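Local coordinates for lactococcal prophage ps3 protein 05 (PDB 3G8W), which probably transfers the acetyl group of acetyl-CoA to an acceptor, as a GNAT-family acetyltransferase whose acceptor the structure alone does not show, at the interface of chains A and B. Sequence-based numbering; all coordinates share one arbitrary frame. Chains: chain A/B, Lactococcal prophage ps3 protein 05.

The interface of chains A and B. Residues chain A 31, 34-35, 38, 147-150, 157; chain B 78-80.
B:Lys80 meets A:Ser148 and A:Glu157 at the polar end of a loop that chain B inserts into chain A, a small example of how a turn can dock by charge at one end and by shape at the other. The ammonium NZ of B:Lys80 gives a hydrogen bond of 2.9 Å to the hydroxyl OG of A:Ser148. That hydroxyl in turn donates a hydrogen bond to the carboxylate OE2 of A:Glu157, which it meets on the syn side but 30° out of the carboxylate plane. The other oxygen, OE1 of A:Glu157, faces NZ of B:Lys80 tip to tip at 4.0 Å, a long salt bridge. A bend at the last torsion of B:Lys80 (chi4 62°) turns the ammonium toward this pair, and the nearby carboxylate would be expected to stabilise its positive charge.

A backbone bond lies beside it: the amide N of A:Lys149 donates to the carbonyl O of B:Gly79 at 2.9 Å, nearly straight at the hydrogen (168°).

Apolar packing anchors the other end. B:Val78 sets CG2 and CB against the CD1-CE1 side of the A:Tyr35 ring, the two side chains crossing at about a right angle, with CE1 of A:Tyr35 3.7 Å from CG2. CG1 of B:Val78, anti to its backbone N, points instead between CB of A:Asn38 and CH2 of A:Trp31. CB of A:Tyr35 lies over one indole face, offset toward the rim. Beside them, CD1 of A:Ile150 touches CA of B:Gly79 at 3.5 Å. The indole edge also comes against a polar atom, the carbonyl O of B:Val78, which lies in the ring plane.

Two-fold symmetry repeats the contact with the chains exchanged, consistent with a dimer, although the crystal alone does not establish one in solution. The B loop, between strands 66-74 and 83-91, thus lies between helix 31-38 and strand 147-150 of the GNAT fold, with A:Glu157 reaching in from strand 153-163.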
# COMPACT_ATOMS: atom_id res chain seq x y z
N TRP A 31 12.69 14.51 3.96
CA TRP A 31 11.96 13.70 3.01
C TRP A 31 11.85 14.43 1.69
O TRP A 31 11.80 13.82 0.65
CB TRP A 31 10.58 13.33 3.54
CG TRP A 31 9.77 12.49 2.60
CD1 TRP A 31 8.56 12.79 2.09
CD2 TRP A 31 10.12 11.22 2.05
NE1 TRP A 31 8.13 11.81 1.26
CE2 TRP A 31 9.07 10.83 1.22
CE3 TRP A 31 11.22 10.38 2.18
CZ2 TRP A 31 9.08 9.63 0.53
CZ3 TRP A 31 11.23 9.21 1.50
CH2 TRP A 31 10.17 8.84 0.68
N TYR A 34 15.07 13.55 -0.21
CA TYR A 34 15.07 12.11 -0.49
C TYR A 34 14.16 11.81 -1.66
O TYR A 34 14.62 11.26 -2.69
CB TYR A 34 14.67 11.27 0.73
CG TYR A 34 15.77 11.17 1.78
CD1 TYR A 34 17.10 10.85 1.41
CD2 TYR A 34 15.49 11.42 3.12
CE1 TYR A 34 18.11 10.78 2.37
CE2 TYR A 34 16.49 11.36 4.09
CZ TYR A 34 17.79 11.04 3.71
OH TYR A 34 18.78 10.98 4.67
N TYR A 35 12.89 12.22 -1.49
CA TYR A 35 11.85 12.06 -2.50
C TYR A 35 12.28 12.67 -3.84
O TYR A 35 12.21 12.02 -4.90
CB TYR A 35 10.52 12.65 -2.01
CG TYR A 35 9.34 12.28 -2.89
CD1 TYR A 35 8.92 10.95 -3.00
CD2 TYR A 35 8.65 13.24 -3.62
CE1 TYR A 35 7.84 10.59 -3.82
CE2 TYR A 35 7.58 12.89 -4.44
CZ TYR A 35 7.18 11.56 -4.52
OH TYR A 35 6.13 11.20 -5.31
N ASN A 38 15.08 10.84 -5.58
CA ASN A 38 14.78 9.50 -6.05
C ASN A 38 13.55 9.36 -6.94
O ASN A 38 13.37 8.31 -7.55
CB ASN A 38 14.70 8.52 -4.87
CG ASN A 38 16.07 8.11 -4.34
OD1 ASN A 38 16.68 8.82 -3.55
ND2 ASN A 38 16.56 6.96 -4.79
N ALA A 147 10.77 0.88 7.87
CA ALA A 147 9.72 1.27 6.95
C ALA A 147 10.24 1.81 5.62
O ALA A 147 9.58 1.66 4.59
CB ALA A 147 8.84 2.29 7.58
N SER A 148 11.39 2.49 5.64
CA SER A 148 11.88 3.17 4.45
C SER A 148 13.34 2.96 4.38
O SER A 148 14.00 2.93 5.42
CB SER A 148 11.61 4.67 4.49
OG SER A 148 10.27 4.95 4.12
N LYS A 149 13.83 2.78 3.15
CA LYS A 149 15.25 2.68 2.87
C LYS A 149 15.56 3.63 1.72
O LYS A 149 14.77 3.73 0.77
CB LYS A 149 15.61 1.25 2.48
CG LYS A 149 17.08 0.94 2.40
CD LYS A 149 17.25 -0.53 2.06
CE LYS A 149 18.70 -0.96 2.10
NZ LYS A 149 18.85 -2.40 1.76
N ILE A 150 16.69 4.34 1.82
CA ILE A 150 17.17 5.18 0.72
C ILE A 150 18.67 5.03 0.74
O ILE A 150 19.32 5.33 1.74
CB ILE A 150 16.76 6.68 0.86
CG1 ILE A 150 15.27 6.84 1.24
CG2 ILE A 150 17.06 7.45 -0.41
CD1 ILE A 150 14.32 7.08 0.06
N GLU A 157 9.08 4.30 10.97
CA GLU A 157 7.91 5.17 10.90
C GLU A 157 6.87 4.61 11.82
O GLU A 157 6.91 3.42 12.15
CB GLU A 157 7.35 5.25 9.48
CG GLU A 157 8.07 6.25 8.62
CD GLU A 157 8.15 5.89 7.13
OE1 GLU A 157 7.33 5.09 6.62
OE2 GLU A 157 9.01 6.46 6.44
N VAL B 78 9.00 5.46 -3.94
CA VAL B 78 10.26 5.98 -3.42
C VAL B 78 10.57 5.49 -1.99
O VAL B 78 9.75 5.65 -1.07
CB VAL B 78 10.24 7.50 -3.45
CG1 VAL B 78 11.51 8.05 -2.81
CG2 VAL B 78 10.14 7.96 -4.88
N GLY B 79 11.74 4.87 -1.83
CA GLY B 79 12.21 4.34 -0.55
C GLY B 79 11.53 3.10 -0.01
O GLY B 79 11.67 2.77 1.17
N LYS B 80 10.76 2.41 -0.84
CA LYS B 80 9.95 1.31 -0.36
C LYS B 80 10.15 -0.02 -1.10
O LYS B 80 9.47 -1.02 -0.81
CB LYS B 80 8.49 1.73 -0.30
CG LYS B 80 8.36 2.85 0.70
CD LYS B 80 7.00 3.06 1.27
CE LYS B 80 7.07 3.65 2.69
NZ LYS B 80 7.72 5.00 2.67